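Local coordinates for putative branched-chain amino acid transport system substrate-binding protein (PDB 3TX6) that probably binds aromatic acids, such as lignin-derived p-coumaric acid and related compounds, in the periplasm for uptake by an ABC transporter, at residues Asn29-Val34 / Leu43-Leu48; Gly264-Thr269 / His286-Phe291. All coordinates share one frame; numbering follows the deposited sequence. Where two conformers were deposited one is given.

Contact 1: residues Asn29-Val34 / Leu43-Leu48; sequences NALEFV and LKVIVL
Leu31 and Val47 meet tip to tip, methyl against methyl. Leu31 CD1 lies 3.3 Å from Val47 CG2, tighter than a usual van der Waals contact. The leucine reaches this far because its chain is extended, with CD1 anti to CA (chi2 173°). On the strand, Val47 holds CG1 anti to the backbone N (chi1 -170°), and this leaves CG2 as the branch that receives the leucine. The same leucine methyl also brushes Val45, but more loosely: Leu31 CD1 to Val45 CG1 is 4.3 Å. Toward Val34 and Leu43 the packing is looser. Val34 CG2 and Leu43 CD1 are 5.7 Å apart and do not touch. On the solvent side of the turn, Glu32 forms a salt bridge with Lys274. The contact is thus small and wholly apolar, carried by one leucine on two valines.

This is packing within a beta-alpha-beta crossover of a Rossmann-like lobe. Strand 8-14 leads into helix 21-29, and the chain returns as strand 41-49, parallel to the first. Leu31 and Val45 also touch Ile12 of strand 8-14, while the bond to CB of Ile46 points away from residues 29-34 and its side chain touches Phe64 of helix 54-67, on the other side of the sheet. Helix 282-304 lies alongside the turn, with Phe291 against Leu31, Val34 and Leu43.

Contact 2: residues Gly264-Thr269 / His286-Phe291; sequences GLELNT and HSFDAF. With ENO (3-(4-hydroxy-phenyl)pyruvic acid), chain D.
The Phe288 ring receives Leu267 over one face. Leu267 CB sits 3.7 Å from the ring centroid and only 2° off the normal, a clear CH-pi contact. The two side chains slide past each other in opposite directions, so the leucine methyls also reach the base of the ring. Leu267 CD1 is 3.8 Å from Phe288 CD1, and Leu267 CD2 is 3.8 Å from Phe288 CB. The ring gets there because CG of Phe288 is anti to its backbone N (chi1 -178°), which lays it against Leu267. Asp289 OD1 lies at the ring edge, in plane. Glu266 OE1 is also near the edge, 4.2 Å from Phe288 CZ, with carboxylate and ring planes 77° apart. Glu266 has two conformers, so that approach is tentative; its main polar partner is Lys292. Replacing Phe288 with alanine would probably open a gap between the helices and leave Leu267 without the flat surface it rests on.

At His286 the bond to CB points away from residues 264-269, and the imidazole lies in the ligand pocket. Its edge meets the phenol of the bound 3-(4-hydroxy-phenyl)pyruvic acid: His286 NE2 and ligand O3 form a 2.6 Å hydrogen bond. Ser199, Arg174, Thr79 and Gln282 supply further hydrogen bonds to the ligand.

Helices 261-275 and 282-304 thus pack through a buried apolar contact close to the binding site. Ser287, Ala290 and Phe291 of the second helix touch Met74 of strand 72-75, and Phe291 also reaches strands 8-14 and 41-49.

From the N terminus, contact 1 comes first. It closes a short loop of eight residues that holds strand 37-38 and the turn into strand 41-49. More than two hundred residues later, contact 2 closes a loop of sixteen, made of the end of helix 261-275, the turn and the start of helix 282-304. The two are in series; neither encloses or crosses the other. Their centres are about 12 Å apart and they touch directly. Ala30 CB packs 3.4 Å from Ser287 OG. Helix 282-304 therefore joins the early crossover to the late helix pair and the ligand pocket.

Contact 1: residues Asn29-Val34 / Leu43-Leu48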
ATOM      1  N   ASN A  29      -4.603  12.789  -5.801  1.00 13.81           N
ATOM      2  CA  ASN A  29      -3.902  14.073  -5.786  1.00 14.16           C
ATOM      3  C   ASN A  29      -2.447  13.945  -6.265  1.00 14.39           C
ATOM      4  O   ASN A  29      -1.896  14.867  -6.849  1.00 15.11           O
ATOM      5  CB  ASN A  29      -3.948  14.722  -4.414  1.00 13.99           C
ATOM      6  CG  ASN A  29      -5.305  15.276  -4.043  1.00 15.68           C
ATOM      7  OD1 ASN A  29      -6.161  15.453  -4.884  1.00 18.84           O
ATOM      8  ND2 ASN A  29      -5.480  15.574  -2.761  1.00 16.91           N
ATOM      9  N   ALA A  30      -1.807  12.801  -6.027  1.00 15.22           N
ATOM     10  CA  ALA A  30      -0.428  12.650  -6.384  1.00 14.67           C
ATOM     11  C   ALA A  30      -0.266  12.689  -7.919  1.00 15.56           C
ATOM     12  O   ALA A  30       0.854  12.928  -8.418  1.00 16.55           O
ATOM     13  CB  ALA A  30       0.128  11.324  -5.836  1.00 16.93           C
ATOM     14  N   LEU A  31      -1.352  12.419  -8.651  1.00 14.80           N
ATOM     15  CA  LEU A  31      -1.300  12.412 -10.095  1.00 15.93           C
ATOM     16  C   LEU A  31      -0.947  13.792 -10.685  1.00 14.92           C
ATOM     17  O   LEU A  31      -0.506  13.891 -11.856  1.00 15.94           O
ATOM     18  CB  LEU A  31      -2.635  11.950 -10.674  1.00 15.45           C
ATOM     19  CG  LEU A  31      -3.101  10.540 -10.238  1.00 15.28           C
ATOM     20  CD1 LEU A  31      -4.505  10.271 -10.747  1.00 18.03           C
ATOM     21  CD2 LEU A  31      -2.112   9.485 -10.710  1.00 16.01           C
ATOM     22  N   GLU A  32      -1.079  14.864  -9.888  1.00 15.60           N
ATOM     23  CA  GLU A  32      -0.664  16.196 -10.355  1.00 17.15           C
ATOM     24  C   GLU A  32       0.860  16.294 -10.569  1.00 16.45           C
ATOM     25  O   GLU A  32       1.333  17.140 -11.323  1.00 19.48           O
ATOM     26  CB  GLU A  32      -1.128  17.245  -9.340  1.00 19.40           C
ATOM     27  CG  GLU A  32      -0.797  18.689  -9.767  1.00 22.33           C
ATOM     28  CD  GLU A  32      -1.453  19.759  -8.921  1.00 28.15           C
ATOM     29  OE1 GLU A  32      -2.314  19.426  -8.084  1.00 30.63           O
ATOM     30  OE2 GLU A  32      -1.106  20.937  -9.125  1.00 37.07           O
ATOM     31  N   PHE A  33       1.591  15.409  -9.882  1.00 14.80           N
ATOM     32  CA  PHE A  33       3.035  15.497  -9.733  1.00 17.13           C
ATOM     33  C   PHE A  33       3.821  14.484 -10.538  1.00 17.95           C
ATOM     34  O   PHE A  33       5.045  14.498 -10.510  1.00 20.58           O
ATOM     35  CB  PHE A  33       3.416  15.466  -8.267  1.00 16.55           C
ATOM     36  CG  PHE A  33       2.600  16.413  -7.442  1.00 17.09           C
ATOM     37  CD1 PHE A  33       2.494  17.743  -7.808  1.00 20.23           C
ATOM     38  CD2 PHE A  33       1.861  15.969  -6.377  1.00 18.67           C
ATOM     39  CE1 PHE A  33       1.720  18.623  -7.074  1.00 21.78           C
ATOM     40  CE2 PHE A  33       1.072  16.839  -5.672  1.00 21.35           C
ATOM     41  CZ  PHE A  33       0.995  18.177  -6.024  1.00 19.76           C
ATOM     42  N   VAL A  34       3.106  13.616 -11.245  1.00 16.90           N
ATOM     43  CA  VAL A  34       3.719  12.576 -12.083  1.00 16.08           C
ATOM     44  C   VAL A  34       3.971  13.119 -13.478  1.00 16.06           C
ATOM     45  O   VAL A  34       3.455  14.164 -13.850  1.00 18.31           O
ATOM     46  CB  VAL A  34       2.864  11.280 -12.103  1.00 16.97           C
ATOM     47  CG1 VAL A  34       2.642  10.790 -10.664  1.00 16.51           C
ATOM     48  CG2 VAL A  34       1.549  11.463 -12.824  1.00 15.81           C
ATOM     49  N   LEU A  43       0.615  11.271 -21.760  1.00 16.83           N
ATOM     50  CA  LEU A  43      -0.102  10.295 -20.955  1.00 15.02           C
ATOM     51  C   LEU A  43      -1.539  10.835 -20.834  1.00 18.88           C
ATOM     52  O   LEU A  43      -1.773  11.998 -20.483  1.00 18.80           O
ATOM     53  CB  LEU A  43       0.532  10.166 -19.584  1.00 17.54           C
ATOM     54  CG  LEU A  43       2.000   9.775 -19.504  1.00 16.37           C
ATOM     55  CD1 LEU A  43       2.365   9.419 -18.069  1.00 17.94           C
ATOM     56  CD2 LEU A  43       2.329   8.649 -20.479  1.00 18.02           C
ATOM     57  N   LYS A  44      -2.489   9.977 -21.161  1.00 15.35           N
ATOM     58  CA  LYS A  44      -3.890  10.266 -21.009  1.00 15.87           C
ATOM     59  C   LYS A  44      -4.306   9.455 -19.794  1.00 15.06           C
ATOM     60  O   LYS A  44      -4.356   8.234 -19.849  1.00 16.13           O
ATOM     61  CB  LYS A  44      -4.672   9.832 -22.254  1.00 19.27           C
ATOM     62  CG  LYS A  44      -6.169   9.963 -22.110  1.00 21.60           C
ATOM     63  CD  LYS A  44      -6.610  11.411 -22.069  1.00 32.92           C
ATOM     64  CE  LYS A  44      -8.137  11.561 -22.086  1.00 40.00           C
ATOM     65  NZ  LYS A  44      -8.596  12.948 -21.775  1.00 49.01           N
ATOM     66  N   VAL A  45      -4.605  10.133 -18.697  1.00 15.54           N
ATOM     67  CA  VAL A  45      -4.860   9.492 -17.421  1.00 16.43           C
ATOM     68  C   VAL A  45      -6.344   9.744 -17.080  1.00 16.54           C
ATOM     69  O   VAL A  45      -6.828  10.889 -17.032  1.00 18.40           O
ATOM     70  CB  VAL A  45      -3.950  10.064 -16.311  1.00 15.90           C
ATOM     71  CG1 VAL A  45      -4.258   9.401 -14.972  1.00 17.56           C
ATOM     72  CG2 VAL A  45      -2.480   9.907 -16.670  1.00 17.14           C
ATOM     73  N   ILE A  46      -7.048   8.642 -16.862  1.00 15.30           N
ATOM     74  CA  ILE A  46      -8.490   8.625 -16.566  1.00 15.95           C
ATOM     75  C   ILE A  46      -8.689   8.082 -15.161  1.00 15.60           C
ATOM     76  O   ILE A  46      -8.251   6.985 -14.854  1.00 17.10           O
ATOM     77  CB  ILE A  46      -9.268   7.748 -17.563  1.00 17.71           C
ATOM     78  CG1 ILE A  46      -8.998   8.194 -18.999  1.00 23.61           C
ATOM     79  CG2 ILE A  46     -10.754   7.829 -17.251  1.00 20.34           C
ATOM     80  CD1 ILE A  46      -9.072   7.093 -20.013  1.00 31.64           C
ATOM     81  N   VAL A  47      -9.222   8.920 -14.285  1.00 15.25           N
ATOM     82  CA  VAL A  47      -9.366   8.619 -12.856  1.00 16.34           C
ATOM     83  C   VAL A  47     -10.799   8.473 -12.471  1.00 16.79           C
ATOM     84  O   VAL A  47     -11.611   9.307 -12.832  1.00 19.61           O
ATOM     85  CB  VAL A  47      -8.700   9.688 -11.962  1.00 21.00           C
ATOM     86  CG1 VAL A  47      -8.660   9.193 -10.514  1.00 20.74           C
ATOM     87  CG2 VAL A  47      -7.306   9.977 -12.497  1.00 23.65           C
ATOM     88  N   LEU A  48     -11.123   7.402 -11.769  1.00 16.71           N
ATOM     89  CA  LEU A  48     -12.472   7.172 -11.268  1.00 16.86           C
ATOM     90  C   LEU A  48     -12.433   6.754  -9.806  1.00 15.16           C
ATOM     91  O   LEU A  48     -11.491   6.110  -9.384  1.00 17.55           O
ATOM     92  CB  LEU A  48     -13.136   6.031 -12.090  1.00 15.95           C
ATOM     93  CG  LEU A  48     -13.438   6.369 -13.567  1.00 15.11           C
ATOM     94  CD1 LEU A  48     -13.957   5.120 -14.327  1.00 16.84           C
ATOM     95  CD2 LEU A  48     -14.437   7.555 -13.742  1.00 19.67           C
TER

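Contact 2: residues Gly264-Thr269 / His286-Phe291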
ATOM      1  N   GLY A 264      11.395  10.235  -3.111  1.00 16.32           N
ATOM      2  CA  GLY A 264      10.638  10.613  -1.916  1.00 15.90           C
ATOM      3  C   GLY A 264      10.650  12.102  -1.658  1.00 18.26           C
ATOM      4  O   GLY A 264       9.605  12.708  -1.413  1.00 18.21           O
ATOM      5  N   LEU A 265      11.821  12.719  -1.772  1.00 18.53           N
ATOM      6  CA  LEU A 265      11.892  14.152  -1.646  1.00 18.68           C
ATOM      7  C   LEU A 265      11.089  14.845  -2.728  1.00 18.48           C
ATOM      8  O   LEU A 265      10.424  15.867  -2.465  1.00 18.60           O
ATOM      9  CB  LEU A 265      13.349  14.655  -1.704  1.00 19.99           C
ATOM     10  CG  LEU A 265      14.234  14.342  -0.505  1.00 22.18           C
ATOM     11  CD1 LEU A 265      15.699  14.726  -0.853  1.00 24.72           C
ATOM     12  CD2 LEU A 265      13.781  15.101   0.732  1.00 24.20           C
ATOM     13  N   GLU A 266      11.128  14.320  -3.956  0.50 17.15           N
ATOM     14  CA  GLU A 266      10.382  14.943  -5.046  0.50 17.10           C
ATOM     15  C   GLU A 266       8.897  14.936  -4.734  0.50 18.89           C
ATOM     16  O   GLU A 266       8.244  15.964  -4.817  0.50 18.69           O
ATOM     17  CB  GLU A 266      10.617  14.254  -6.413  0.50 18.19           C
ATOM     18  CG  GLU A 266      12.011  14.446  -6.987  0.50 19.93           C
ATOM     19  CD  GLU A 266      12.294  13.611  -8.216  0.50 21.77           C
ATOM     20  OE1 GLU A 266      11.443  12.779  -8.601  0.50 23.14           O
ATOM     21  OE2 GLU A 266      13.390  13.765  -8.783  0.50 25.47           O
ATOM     22  N   LEU A 267       8.353  13.763  -4.412  1.00 16.41           N
ATOM     23  CA  LEU A 267       6.918  13.675  -4.158  1.00 16.44           C
ATOM     24  C   LEU A 267       6.514  14.522  -2.954  1.00 16.61           C
ATOM     25  O   LEU A 267       5.572  15.293  -3.018  1.00 17.88           O
ATOM     26  CB  LEU A 267       6.474  12.263  -3.885  1.00 15.37           C
ATOM     27  CG  LEU A 267       5.065  12.062  -3.305  1.00 14.84           C
ATOM     28  CD1 LEU A 267       3.974  12.614  -4.224  1.00 16.78           C
ATOM     29  CD2 LEU A 267       4.899  10.566  -3.057  1.00 14.97           C
ATOM     30  N   ASN A 268       7.215  14.348  -1.848  1.00 16.41           N
ATOM     31  CA  ASN A 268       6.838  15.068  -0.658  1.00 16.57           C
ATOM     32  C   ASN A 268       6.949  16.612  -0.803  1.00 17.65           C
ATOM     33  O   ASN A 268       6.070  17.345  -0.354  1.00 17.46           O
ATOM     34  CB  ASN A 268       7.627  14.576   0.566  1.00 17.02           C
ATOM     35  CG  ASN A 268       7.270  13.175   0.959  1.00 17.56           C
ATOM     36  OD1 ASN A 268       6.287  12.620   0.478  1.00 18.44           O
ATOM     37  ND2 ASN A 268       8.026  12.611   1.897  1.00 19.32           N
ATOM     38  N   THR A 269       7.995  17.112  -1.443  1.00 17.18           N
ATOM     39  CA  THR A 269       8.106  18.553  -1.673  1.00 18.41           C
ATOM     40  C   THR A 269       6.872  19.037  -2.448  1.00 20.63           C
ATOM     41  O   THR A 269       6.250  20.025  -2.094  1.00 20.21           O
ATOM     42  CB  THR A 269       9.427  18.899  -2.383  1.00 21.25           C
ATOM     43  OG1 THR A 269      10.504  18.481  -1.550  1.00 25.53           O
ATOM     44  CG2 THR A 269       9.504  20.355  -2.643  1.00 26.56           C
ATOM     45  N   HIS A 286       2.211   5.478  -3.563  1.00 15.00           N
ATOM     46  CA  HIS A 286       1.961   4.337  -4.450  1.00 13.66           C
ATOM     47  C   HIS A 286       1.572   4.763  -5.843  1.00 14.14           C
ATOM     48  O   HIS A 286       2.063   4.166  -6.802  1.00 14.20           O
ATOM     49  CB  HIS A 286       0.948   3.357  -3.880  1.00 15.40           C
ATOM     50  CG  HIS A 286       1.344   2.754  -2.572  1.00 16.45           C
ATOM     51  ND1 HIS A 286       2.616   2.341  -2.271  1.00 17.70           N
ATOM     52  CD2 HIS A 286       0.566   2.488  -1.451  1.00 16.84           C
ATOM     53  CE1 HIS A 286       2.616   1.825  -1.010  1.00 17.38           C
ATOM     54  NE2 HIS A 286       1.378   1.919  -0.515  1.00 20.53           N
ATOM     55  N   SER A 287       0.683   5.751  -5.992  1.00 14.43           N
ATOM     56  CA  SER A 287       0.378   6.237  -7.334  1.00 15.99           C
ATOM     57  C   SER A 287       1.584   6.946  -7.977  1.00 14.74           C
ATOM     58  O   SER A 287       1.902   6.712  -9.141  1.00 14.70           O
ATOM     59  CB  SER A 287      -0.901   7.087  -7.417  1.00 17.45           C
ATOM     60  OG  SER A 287      -0.768   8.139  -6.594  1.00 19.57           O
ATOM     61  N   PHE A 288       2.294   7.770  -7.214  1.00 13.68           N
ATOM     62  CA  PHE A 288       3.516   8.404  -7.697  1.00 15.18           C
ATOM     63  C   PHE A 288       4.513   7.353  -8.209  1.00 14.36           C
ATOM     64  O   PHE A 288       5.080   7.491  -9.292  1.00 15.73           O
ATOM     65  CB  PHE A 288       4.120   9.255  -6.586  1.00 15.40           C
ATOM     66  CG  PHE A 288       5.353   9.997  -6.967  1.00 15.32           C
ATOM     67  CD1 PHE A 288       5.257  11.257  -7.551  1.00 16.24           C
ATOM     68  CD2 PHE A 288       6.603   9.496  -6.696  1.00 15.34           C
ATOM     69  CE1 PHE A 288       6.369  11.983  -7.862  1.00 17.82           C
ATOM     70  CE2 PHE A 288       7.732  10.246  -7.000  1.00 16.79           C
ATOM     71  CZ  PHE A 288       7.607  11.473  -7.599  1.00 19.25           C
ATOM     72  N   ASP A 289       4.728   6.317  -7.404  1.00 14.03           N
ATOM     73  CA  ASP A 289       5.713   5.289  -7.746  1.00 15.23           C
ATOM     74  C   ASP A 289       5.266   4.473  -8.963  1.00 13.59           C
ATOM     75  O   ASP A 289       6.094   4.033  -9.742  1.00 15.17           O
ATOM     76  CB  ASP A 289       5.927   4.369  -6.571  1.00 14.55           C
ATOM     77  CG  ASP A 289       6.700   5.015  -5.445  1.00 16.12           C
ATOM     78  OD1 ASP A 289       7.183   6.152  -5.633  1.00 16.45           O
ATOM     79  OD2 ASP A 289       6.869   4.350  -4.403  1.00 15.68           O
ATOM     80  N   ALA A 290       3.957   4.243  -9.107  1.00 13.70           N
ATOM     81  CA  ALA A 290       3.470   3.523 -10.268  1.00 13.33           C
ATOM     82  C   ALA A 290       3.917   4.235 -11.561  1.00 13.32           C
ATOM     83  O   ALA A 290       4.294   3.593 -12.570  1.00 13.61           O
ATOM     84  CB  ALA A 290       1.958   3.333 -10.236  1.00 14.81           C
ATOM     85  N   PHE A 291       3.903   5.562 -11.555  1.00 13.98           N
ATOM     86  CA  PHE A 291       4.397   6.340 -12.694  1.00 13.70           C
ATOM     87  C   PHE A 291       5.899   6.289 -12.833  1.00 16.37           C
ATOM     88  O   PHE A 291       6.386   6.331 -13.957  1.00 15.32           O
ATOM     89  CB  PHE A 291       3.856   7.766 -12.674  1.00 13.93           C
ATOM     90  CG  PHE A 291       2.404   7.860 -13.141  1.00 15.47           C
ATOM     91  CD1 PHE A 291       1.352   7.525 -12.282  1.00 15.45           C
ATOM     92  CD2 PHE A 291       2.109   8.268 -14.429  1.00 15.98           C
ATOM     93  CE1 PHE A 291       0.048   7.600 -12.719  1.00 15.66           C
ATOM     94  CE2 PHE A 291       0.799   8.362 -14.861  1.00 19.51           C
ATOM     95  CZ  PHE A 291      -0.231   8.045 -14.012  1.00 15.96           C
TER
HETATM   96  O4  ENO D 386      -4.983  -2.914   1.393  1.00 19.20           O
HETATM   97  C9  ENO D 386      -3.160  -0.031   1.359  1.00 16.67           C
HETATM   98  C8  ENO D 386      -1.879   0.323   0.990  1.00 17.51           C
HETATM   99  C7  ENO D 386      -0.771  -0.060   1.762  1.00 17.59           C
HETATM  100  C6  ENO D 386      -0.984  -0.884   2.850  1.00 16.77           C
HETATM  101  C5  ENO D 386      -2.271  -1.234   3.246  1.00 18.95           C
HETATM  102  C4  ENO D 386      -3.383  -0.821   2.491  1.00 16.72           C
HETATM  103  O3  ENO D 386       0.498   0.304   1.329  1.00 25.70           O
HETATM  104  C3  ENO D 386      -4.783  -1.134   2.942  1.00 20.31           C
HETATM  105  C2  ENO D 386      -5.478  -2.301   2.354  1.00 19.53           C
HETATM  106  C1  ENO D 386      -6.807  -2.610   2.863  1.00 19.53           C
HETATM  107  O2  ENO D 386      -7.423  -3.559   2.335  1.00 18.36           O
HETATM  108  O1  ENO D 386      -7.312  -1.941   3.813  1.00 20.01           O